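PDB 2OX4: putative mandelate racemase from Zymomonas mobilis, which binds a magnesium ion and is probably a dehydratase or related lyase of the mandelate racemase group of the enolase superfamily. Local coordinates for residues Y240-T245 / G266-S271; L276-L279 / S283-V286; P289-G292 / G296-E299. One frame throughout, in Å; residues are numbered along the deposited sequence.

Contact 1 of 3, residues Y240-T245 / G266-S271; sequences YEEINT and GERIYS. With MG (magnesium ion), chain O.
Glu241 and Glu267 meet at the magnesium ion, which each binds with one carboxylate oxygen. Glu241 comes first, at the end of its strand. With CG anti to the backbone N (chi1 165°) and the chain extended, its OE2 reaches the metal at 2.1 Å. Its OE1 pairs instead with Lys166. Across the site Glu267 OE1 also lies 2.1 Å from the magnesium, their carboxylate planes turned 59° from each other. Glu215 and three waters complete six ligands. Glu267 OE2 takes a hydrogen bond from a metal-bound water and is also hydrogen-bonded to Tyr44.

Glu242 follows and does not touch the metal. Its carboxylate stacks on that of Glu267, and its OE1 accepts from a second metal-bound water. Arg268 grips it side-on: NE gives to the syn lone pair of Glu242 OE2 at 3.0 Å, while NH2 meets Glu242 OE1 at 2.8 Å from above the carboxylate plane. With an alanine in place of Arg268, Glu242 would probably be left stacked on the Glu267 carboxylate without its countercharge.

Phe82 of a neighbouring subunit makes a cation-pi contact with Arg268. The site lies at the C-terminal ends of the parallel barrel strands 237-241 and 263-265, just before helix 271-280.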
ATOM      1  N   TYR C 240      17.902  18.729 -11.383  1.00  8.95           N
ATOM      2  CA  TYR C 240      16.826  19.716 -11.418  1.00  7.84           C
ATOM      3  C   TYR C 240      16.464  19.935  -9.959  1.00 13.39           C
ATOM      4  O   TYR C 240      15.965  19.009  -9.292  1.00 13.08           O
ATOM      5  CB  TYR C 240      15.655  19.082 -12.187  1.00  6.97           C
ATOM      6  CG  TYR C 240      14.481  19.970 -12.584  1.00  9.26           C
ATOM      7  CD1 TYR C 240      14.621  21.346 -12.775  1.00 12.40           C
ATOM      8  CD2 TYR C 240      13.223  19.391 -12.819  1.00  7.86           C
ATOM      9  CE1 TYR C 240      13.511  22.138 -13.164  1.00 12.69           C
ATOM     10  CE2 TYR C 240      12.125  20.158 -13.199  1.00 10.93           C
ATOM     11  CZ  TYR C 240      12.275  21.526 -13.371  1.00 16.14           C
ATOM     12  OH  TYR C 240      11.185  22.264 -13.757  1.00 12.28           O
ATOM     13  N   GLU C 241      16.755  21.133  -9.459  1.00 11.83           N
ATOM     14  CA  GLU C 241      16.866  21.396  -8.014  1.00 10.99           C
ATOM     15  C   GLU C 241      15.693  22.221  -7.469  1.00 11.24           C
ATOM     16  O   GLU C 241      15.288  23.225  -8.078  1.00  8.98           O
ATOM     17  CB  GLU C 241      18.200  22.102  -7.689  1.00  9.09           C
ATOM     18  CG  GLU C 241      18.232  22.730  -6.295  1.00 12.77           C
ATOM     19  CD  GLU C 241      19.555  23.392  -5.935  1.00 17.36           C
ATOM     20  OE1 GLU C 241      20.553  23.165  -6.648  1.00 14.49           O
ATOM     21  OE2 GLU C 241      19.594  24.129  -4.915  1.00 18.94           O
ATOM     22  N   GLU C 242      15.175  21.798  -6.307  1.00  7.21           N
ATOM     23  CA  GLU C 242      14.137  22.517  -5.560  1.00  8.17           C
ATOM     24  C   GLU C 242      12.945  22.924  -6.425  1.00 10.96           C
ATOM     25  O   GLU C 242      12.665  24.109  -6.618  1.00 11.78           O
ATOM     26  CB  GLU C 242      14.715  23.710  -4.802  1.00 11.39           C
ATOM     27  CG  GLU C 242      15.448  23.335  -3.504  1.00 14.88           C
ATOM     28  CD  GLU C 242      15.138  24.313  -2.377  1.00 17.00           C
ATOM     29  OE1 GLU C 242      15.549  25.485  -2.492  1.00 20.21           O
ATOM     30  OE2 GLU C 242      14.485  23.915  -1.383  1.00 16.58           O
ATOM     31  N   ILE C 243      12.240  21.926  -6.942  1.00  9.70           N
ATOM     32  CA  ILE C 243      11.218  22.185  -7.947  1.00  7.82           C
ATOM     33  C   ILE C 243       9.849  22.524  -7.338  1.00  8.03           C
ATOM     34  O   ILE C 243       8.919  22.902  -8.051  1.00 12.30           O
ATOM     35  CB  ILE C 243      11.107  21.017  -8.917  1.00 10.84           C
ATOM     36  CG1 ILE C 243      10.537  19.775  -8.204  1.00 14.39           C
ATOM     37  CG2 ILE C 243      12.490  20.706  -9.525  1.00 12.27           C
ATOM     38  CD1 ILE C 243      10.171  18.643  -9.158  1.00 16.25           C
ATOM     39  N   ASN C 244       9.729  22.386  -6.020  1.00 11.29           N
ATOM     40  CA  ASN C 244       8.490  22.746  -5.329  1.00 10.12           C
ATOM     41  C   ASN C 244       8.720  23.046  -3.841  1.00 11.91           C
ATOM     42  O   ASN C 244       9.855  23.275  -3.411  1.00 15.62           O
ATOM     43  CB  ASN C 244       7.425  21.657  -5.537  1.00 10.01           C
ATOM     44  CG  ASN C 244       7.723  20.387  -4.753  1.00 13.30           C
ATOM     45  OD1 ASN C 244       8.863  20.135  -4.366  1.00 13.77           O
ATOM     46  ND2 ASN C 244       6.687  19.595  -4.499  1.00 15.22           N
ATOM     47  N   THR C 245       7.645  23.070  -3.063  1.00 11.78           N
ATOM     48  CA  THR C 245       7.763  23.255  -1.619  1.00 11.66           C
ATOM     49  C   THR C 245       8.034  21.887  -0.962  1.00 12.59           C
ATOM     50  O   THR C 245       7.322  20.918  -1.246  1.00 12.37           O
ATOM     51  CB  THR C 245       6.485  23.922  -1.070  1.00 11.43           C
ATOM     52  OG1 THR C 245       6.374  25.244  -1.624  1.00 11.35           O
ATOM     53  CG2 THR C 245       6.508  24.009   0.457  1.00 12.26           C
ATOM     54  N   GLY C 266      17.508  19.782  -0.736  1.00  9.93           N
ATOM     55  CA  GLY C 266      18.034  19.559   0.592  1.00 10.68           C
ATOM     56  C   GLY C 266      18.273  20.776   1.436  1.00 15.34           C
ATOM     57  O   GLY C 266      18.372  20.649   2.644  1.00 12.15           O
ATOM     58  N   GLU C 267      18.413  21.951   0.820  1.00  9.83           N
ATOM     59  CA  GLU C 267      18.750  23.127   1.620  1.00 13.98           C
ATOM     60  C   GLU C 267      17.607  23.525   2.543  1.00  7.50           C
ATOM     61  O   GLU C 267      17.830  24.205   3.536  1.00 15.20           O
ATOM     62  CB  GLU C 267      19.173  24.309   0.747  1.00 13.01           C
ATOM     63  CG  GLU C 267      18.045  24.923  -0.068  1.00 12.62           C
ATOM     64  CD  GLU C 267      18.590  25.810  -1.155  1.00 19.26           C
ATOM     65  OE1 GLU C 267      18.995  25.266  -2.206  1.00 21.67           O
ATOM     66  OE2 GLU C 267      18.635  27.039  -0.947  1.00 20.76           O
ATOM     67  N   ARG C 268      16.384  23.090   2.221  1.00  8.34           N
ATOM     68  CA  ARG C 268      15.251  23.322   3.120  1.00  7.53           C
ATOM     69  C   ARG C 268      14.679  22.018   3.711  1.00  8.94           C
ATOM     70  O   ARG C 268      13.475  21.893   3.967  1.00  9.99           O
ATOM     71  CB  ARG C 268      14.184  24.164   2.409  1.00  9.93           C
ATOM     72  CG  ARG C 268      14.544  25.649   2.371  1.00 14.06           C
ATOM     73  CD  ARG C 268      13.479  26.464   1.662  1.00  9.99           C
ATOM     74  NE  ARG C 268      13.590  26.326   0.210  1.00 10.46           N
ATOM     75  CZ  ARG C 268      13.039  27.164  -0.657  1.00 10.16           C
ATOM     76  NH1 ARG C 268      12.325  28.201  -0.215  1.00  9.64           N
ATOM     77  NH2 ARG C 268      13.212  26.967  -1.959  1.00 13.50           N
ATOM     78  N   ILE C 269      15.565  21.037   3.904  1.00  8.76           N
ATOM     79  CA  ILE C 269      15.211  19.767   4.557  1.00  8.68           C
ATOM     80  C   ILE C 269      16.275  19.537   5.637  1.00 10.23           C
ATOM     81  O   ILE C 269      17.472  19.695   5.380  1.00  9.86           O
ATOM     82  CB  ILE C 269      15.223  18.574   3.546  1.00  8.58           C
ATOM     83  CG1 ILE C 269      14.315  18.848   2.324  1.00  7.35           C
ATOM     84  CG2 ILE C 269      14.816  17.281   4.235  1.00  7.16           C
ATOM     85  CD1 ILE C 269      14.436  17.832   1.168  1.00 10.78           C
ATOM     86  N   TYR C 270      15.844  19.191   6.846  1.00  8.44           N
ATOM     87  CA  TYR C 270      16.759  19.227   7.996  1.00  7.34           C
ATOM     88  C   TYR C 270      16.703  17.929   8.775  1.00  7.60           C
ATOM     89  O   TYR C 270      15.613  17.421   9.055  1.00  7.96           O
ATOM     90  CB  TYR C 270      16.438  20.408   8.928  1.00  5.85           C
ATOM     91  CG  TYR C 270      16.006  21.631   8.171  1.00  9.99           C
ATOM     92  CD1 TYR C 270      16.927  22.361   7.418  1.00  7.58           C
ATOM     93  CD2 TYR C 270      14.665  22.037   8.167  1.00 10.42           C
ATOM     94  CE1 TYR C 270      16.529  23.491   6.704  1.00 15.08           C
ATOM     95  CE2 TYR C 270      14.255  23.165   7.457  1.00  9.43           C
ATOM     96  CZ  TYR C 270      15.200  23.883   6.731  1.00 12.01           C
ATOM     97  OH  TYR C 270      14.801  24.990   6.020  1.00 12.74           O
ATOM     98  N   SER C 271      17.885  17.443   9.152  1.00  8.88           N
ATOM     99  CA  SER C 271      18.070  16.198   9.930  1.00  8.70           C
ATOM    100  C   SER C 271      17.701  14.916   9.179  1.00  6.85           C
ATOM    101  O   SER C 271      17.047  14.957   8.135  1.00  7.19           O
ATOM    102  CB  SER C 271      17.383  16.259  11.302  1.00 10.82           C
ATOM    103  OG  SER C 271      16.016  15.838  11.228  1.00  9.29           O
TER
HETATM  104 MG    MG O 402      19.361  26.051  -4.134  1.00  8.25          MG
HETATM  105  O   HOH W   1      15.068  21.664  -0.089  1.00 11.62           O
HETATM  106  O   HOH W   2      17.158  26.227  -4.242  1.00 20.96           O
HETATM  107  O   HOH W   3      19.298  28.243  -3.251  1.00 27.07           O
HETATM  108  O   HOH W   4      21.416  26.427  -3.973  1.00 25.01           O

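Contact 2 of 3, residues L276-L279 / S283-V286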
ATOM      1  N   LEU C 276      14.205  11.456   5.639  1.00  7.02           N
ATOM      2  CA  LEU C 276      13.596  10.123   5.664  1.00  7.54           C
ATOM      3  C   LEU C 276      12.466   9.890   4.641  1.00  6.09           C
ATOM      4  O   LEU C 276      12.565   8.961   3.850  1.00  7.47           O
ATOM      5  CB  LEU C 276      13.174   9.719   7.085  1.00  7.55           C
ATOM      6  CG  LEU C 276      12.390   8.396   7.193  1.00 15.37           C
ATOM      7  CD1 LEU C 276      13.264   7.195   6.856  1.00 10.51           C
ATOM      8  CD2 LEU C 276      11.765   8.241   8.580  1.00 12.65           C
ATOM      9  N   PRO C 277      11.409  10.725   4.643  1.00  8.69           N
ATOM     10  CA  PRO C 277      10.319  10.474   3.700  1.00  8.87           C
ATOM     11  C   PRO C 277      10.734  10.507   2.226  1.00  8.97           C
ATOM     12  O   PRO C 277      10.203   9.735   1.436  1.00  9.72           O
ATOM     13  CB  PRO C 277       9.338  11.615   3.988  1.00  9.31           C
ATOM     14  CG  PRO C 277      10.124  12.641   4.694  1.00 10.92           C
ATOM     15  CD  PRO C 277      11.108  11.889   5.500  1.00 10.44           C
ATOM     16  N   PHE C 278      11.666  11.395   1.874  1.00  7.65           N
ATOM     17  CA  PHE C 278      12.163  11.505   0.502  1.00  8.41           C
ATOM     18  C   PHE C 278      12.969  10.277   0.109  1.00  9.75           C
ATOM     19  O   PHE C 278      12.939   9.849  -1.044  1.00 11.05           O
ATOM     20  CB  PHE C 278      13.027  12.763   0.348  1.00  7.31           C
ATOM     21  CG  PHE C 278      12.260  14.040   0.521  1.00  8.40           C
ATOM     22  CD1 PHE C 278      11.539  14.591  -0.549  1.00 13.23           C
ATOM     23  CD2 PHE C 278      12.230  14.679   1.751  1.00  7.98           C
ATOM     24  CE1 PHE C 278      10.804  15.762  -0.382  1.00 12.99           C
ATOM     25  CE2 PHE C 278      11.499  15.863   1.926  1.00  8.31           C
ATOM     26  CZ  PHE C 278      10.791  16.404   0.852  1.00 11.51           C
ATOM     27  N   LEU C 279      13.678   9.713   1.081  1.00  8.30           N
ATOM     28  CA  LEU C 279      14.414   8.464   0.879  1.00  9.10           C
ATOM     29  C   LEU C 279      13.480   7.244   0.773  1.00  8.46           C
ATOM     30  O   LEU C 279      13.642   6.411  -0.120  1.00 11.43           O
ATOM     31  CB  LEU C 279      15.452   8.288   1.995  1.00  9.49           C
ATOM     32  CG  LEU C 279      16.610   9.305   2.008  1.00  8.64           C
ATOM     33  CD1 LEU C 279      17.556   9.015   3.154  1.00 15.23           C
ATOM     34  CD2 LEU C 279      17.377   9.349   0.679  1.00 13.85           C
ATOM     35  N   SER C 283      12.532   9.745  -3.949  1.00  8.47           N
ATOM     36  CA  SER C 283      12.146  10.824  -4.844  1.00 10.32           C
ATOM     37  C   SER C 283      13.270  11.824  -5.142  1.00 10.85           C
ATOM     38  O   SER C 283      13.118  12.648  -6.039  1.00 13.24           O
ATOM     39  CB  SER C 283      10.921  11.565  -4.292  1.00  9.77           C
ATOM     40  OG  SER C 283      11.195  12.059  -2.992  1.00  9.97           O
ATOM     41  N   ILE C 284      14.359  11.775  -4.367  1.00 10.61           N
ATOM     42  CA  ILE C 284      15.535  12.666  -4.573  1.00  7.68           C
ATOM     43  C   ILE C 284      16.730  11.819  -5.023  1.00 11.28           C
ATOM     44  O   ILE C 284      17.085  10.821  -4.368  1.00 11.43           O
ATOM     45  CB  ILE C 284      15.945  13.427  -3.277  1.00  8.69           C
ATOM     46  CG1 ILE C 284      14.798  14.303  -2.752  1.00 12.16           C
ATOM     47  CG2 ILE C 284      17.115  14.346  -3.548  1.00  9.53           C
ATOM     48  CD1 ILE C 284      15.117  14.997  -1.428  1.00 13.18           C
ATOM     49  N   ASP C 285      17.345  12.217  -6.137  1.00  8.21           N
ATOM     50  CA  ASP C 285      18.538  11.545  -6.672  1.00  8.21           C
ATOM     51  C   ASP C 285      19.833  12.112  -6.089  1.00  9.36           C
ATOM     52  O   ASP C 285      20.822  11.390  -5.911  1.00  8.30           O
ATOM     53  CB  ASP C 285      18.531  11.661  -8.201  1.00  8.24           C
ATOM     54  CG  ASP C 285      17.319  10.973  -8.812  1.00 13.45           C
ATOM     55  OD1 ASP C 285      16.406  11.677  -9.289  1.00 11.81           O
ATOM     56  OD2 ASP C 285      17.259   9.725  -8.734  1.00 12.24           O
ATOM     57  N   VAL C 286      19.827  13.407  -5.805  1.00  7.20           N
ATOM     58  CA  VAL C 286      21.005  14.080  -5.248  1.00 10.37           C
ATOM     59  C   VAL C 286      20.515  14.939  -4.101  1.00 10.43           C
ATOM     60  O   VAL C 286      19.761  15.889  -4.312  1.00  9.91           O
ATOM     61  CB  VAL C 286      21.724  14.984  -6.305  1.00  8.68           C
ATOM     62  CG1 VAL C 286      22.922  15.731  -5.664  1.00 13.99           C
ATOM     63  CG2 VAL C 286      22.194  14.156  -7.525  1.00 12.02           C
TER
HETATM   64  O   HOH W   5      15.623   9.587  -2.592  1.00 12.90           O
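Phe278 meets Ile284 through its CB and the near part of its ring, and of the three residues in the contact it has the most surface buried. Ile284 CD1 is 3.5 Å from Phe278 CB and 3.6 Å from Phe278 CG. This methyl comes at the ring obliquely. Ile284 CG1 lies behind it, 3.9 Å from Phe278 CD1. The isoleucine chain is extended (chi2 176°), which carries CD1 out to the phenylalanine. Leu252 of helix 250-258 packs on Phe278, Ile284 and Ser283, so the group belongs to a larger apolar layer. Pro249 and Ile269 also pack on Phe278, and Ile284 reaches Ser265 of strand 263-265.

The backbone joins the segments as well. Ser283 N donates to Phe278 O at 2.9 Å, and the bond is fairly straight, with an angle of 160° at the hydrogen. The carbonyl lies near the C-terminal end of helix 271-280. A water also donates to Phe278 O and spans to Ile284 O, so the same carbonyl is held by two donors. This is the turn from helix to strand in a beta/alpha barrel, the TIM-barrel-like domain of the enolase superfamily. The chain leaves helix 271-280 here and enters strand 286-287. The turn therefore lies at the N-terminal ends of the barrel strands, opposite the end that carries the metal. The side chain of Ile284 still comes within about 9 Å of that of Glu241.

Ser283 is the third residue of the group. Its torsion (chi1 57°) sets OG between its own backbone N and carbonyl carbon. This brings OG to the edge of the Phe278 ring, near the ring plane, 3.5 Å from Phe278 CD1.

Contact 3 of 3, residues P289-G292 / G296-E299; sequences PDLG and GFTE
Leu291 and Phe297 meet through a methyl of the leucine and the CE2 atom of the ring, with CD2 next to it. Leu291 CD1 lies 3.7 Å from Phe297 CE2, set obliquely to the ring. The other methyl, CD2, rests on the backbone at the start of the second helix, 3.6 Å from Phe297 N and 3.6 Å from Gly296 O. The backbones also touch. Gly296 N gives a weak hydrogen bond to Leu291 O at 3.1 Å, bent to 129° at the hydrogen. Gly296 CA lies 3.3 Å from the same oxygen. Gly296 has a positive phi, 85°, where a CB would run into the preceding carbonyl.

The next shell fixes these groups. Trp103 meets the Phe297 ring edge-to-face. Ala327 and Ala331 of helix 322-333 and Ile100 of helix 89-110 pack on both Leu291 and Phe297. Asp290 is the N-cap of the short helix 291-294. Its OD1 accepts from Gly292 N at 2.7 Å, through the anti lone pair. The other oxygen, OD2, is hydrogen-bonded to His317 ND1.

With apolar packing and one weak backbone bond, the contact is mainly apolar. The Asp290-His317 pair beside it is consistent with the His-Asp dyad of the mandelate racemase group.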
ATOM      1  N   PRO C 289      21.917  18.589   1.661  1.00  9.92           N
ATOM      2  CA  PRO C 289      21.828  19.155   3.004  1.00  9.54           C
ATOM      3  C   PRO C 289      22.876  20.259   3.140  1.00  9.34           C
ATOM      4  O   PRO C 289      23.947  20.176   2.515  1.00  9.49           O
ATOM      5  CB  PRO C 289      22.204  17.972   3.906  1.00 11.10           C
ATOM      6  CG  PRO C 289      23.005  17.083   3.053  1.00  9.01           C
ATOM      7  CD  PRO C 289      22.442  17.213   1.679  1.00 10.65           C
ATOM      8  N   ASP C 290      22.544  21.291   3.902  1.00  9.99           N
ATOM      9  CA  ASP C 290      23.495  22.332   4.290  1.00 11.23           C
ATOM     10  C   ASP C 290      24.048  21.967   5.664  1.00 10.56           C
ATOM     11  O   ASP C 290      23.282  21.758   6.611  1.00  9.48           O
ATOM     12  CB  ASP C 290      22.760  23.686   4.339  1.00  9.36           C
ATOM     13  CG  ASP C 290      23.705  24.883   4.535  1.00 18.91           C
ATOM     14  OD1 ASP C 290      24.484  24.900   5.503  1.00 19.76           O
ATOM     15  OD2 ASP C 290      23.654  25.819   3.721  1.00 17.19           O
ATOM     16  N   LEU C 291      25.376  21.900   5.792  1.00 10.63           N
ATOM     17  CA  LEU C 291      26.001  21.671   7.112  1.00  9.77           C
ATOM     18  C   LEU C 291      25.455  22.607   8.207  1.00  9.01           C
ATOM     19  O   LEU C 291      25.265  22.181   9.337  1.00 12.33           O
ATOM     20  CB  LEU C 291      27.523  21.807   7.039  1.00 12.47           C
ATOM     21  CG  LEU C 291      28.387  20.597   6.682  1.00 23.41           C
ATOM     22  CD1 LEU C 291      29.838  21.014   6.781  1.00 21.38           C
ATOM     23  CD2 LEU C 291      28.151  19.443   7.616  1.00 13.33           C
ATOM     24  N   GLY C 292      25.175  23.857   7.849  1.00  9.87           N
ATOM     25  CA  GLY C 292      24.694  24.856   8.805  1.00  8.95           C
ATOM     26  C   GLY C 292      23.202  24.858   9.112  1.00  9.43           C
ATOM     27  O   GLY C 292      22.732  25.708   9.884  1.00  7.90           O
ATOM     28  N   GLY C 296      24.757  19.914  11.342  1.00  8.57           N
ATOM     29  CA  GLY C 296      26.217  19.932  11.545  1.00  7.40           C
ATOM     30  C   GLY C 296      26.892  18.736  10.904  1.00  8.80           C
ATOM     31  O   GLY C 296      26.234  17.933  10.219  1.00  9.81           O
ATOM     32  N   PHE C 297      28.203  18.603  11.117  1.00  6.96           N
ATOM     33  CA  PHE C 297      28.945  17.411  10.656  1.00  8.59           C
ATOM     34  C   PHE C 297      28.301  16.101  11.129  1.00  8.44           C
ATOM     35  O   PHE C 297      28.226  15.133  10.379  1.00  9.51           O
ATOM     36  CB  PHE C 297      30.378  17.421  11.188  1.00 10.47           C
ATOM     37  CG  PHE C 297      31.283  18.427  10.523  1.00  9.06           C
ATOM     38  CD1 PHE C 297      31.835  19.470  11.266  1.00  7.68           C
ATOM     39  CD2 PHE C 297      31.633  18.293   9.186  1.00  9.66           C
ATOM     40  CE1 PHE C 297      32.703  20.384  10.682  1.00  9.40           C
ATOM     41  CE2 PHE C 297      32.497  19.214   8.586  1.00 11.80           C
ATOM     42  CZ  PHE C 297      33.028  20.255   9.339  1.00 12.40           C
ATOM     43  N   THR C 298      27.867  16.089  12.386  1.00  7.57           N
ATOM     44  CA  THR C 298      27.338  14.875  13.025  1.00  7.84           C
ATOM     45  C   THR C 298      26.136  14.347  12.240  1.00  8.13           C
ATOM     46  O   THR C 298      26.056  13.152  11.893  1.00  8.24           O
ATOM     47  CB  THR C 298      26.970  15.169  14.498  1.00  8.32           C
ATOM     48  OG1 THR C 298      28.162  15.506  15.215  1.00 11.11           O
ATOM     49  CG2 THR C 298      26.313  13.949  15.170  1.00  8.56           C
ATOM     50  N   GLU C 299      25.219  15.250  11.921  1.00  6.92           N
ATOM     51  CA  GLU C 299      23.980  14.855  11.255  1.00  7.40           C
ATOM     52  C   GLU C 299      24.142  14.730   9.745  1.00  7.77           C
ATOM     53  O   GLU C 299      23.538  13.850   9.130  1.00  7.94           O
ATOM     54  CB  GLU C 299      22.845  15.823  11.609  1.00  9.96           C
ATOM     55  CG  GLU C 299      21.442  15.301  11.257  1.00  9.17           C
ATOM     56  CD  GLU C 299      20.911  14.266  12.232  1.00 10.34           C
ATOM     57  OE1 GLU C 299      21.639  13.839  13.150  1.00  9.76           O
ATOM     58  OE2 GLU C 299      19.729  13.879  12.086  1.00  9.12           O
TER

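In the fold
The three contacts follow one another along the chain, in the order 1, 2, 3, within the C-terminal barrel domain. Helix 271-280 ties the first two together: contact 1 ends where it begins, and contact 2 lies near its end. Their centres are 10 Å apart, and Ile269 packs on Phe278 and Ile284. Contact 3 comes after the next strand, 286-287, with its centre about 14 Å from that of contact 1 and 17 Å from that of contact 2. Ser271 of contact 1 touches Glu299 of contact 3. Contact 1 supplies two of the three magnesium-binding glutamates. Contact 2 joins helix to strand. Contact 3 follows strand 286-287 and carries the Asp290 that pairs with His317.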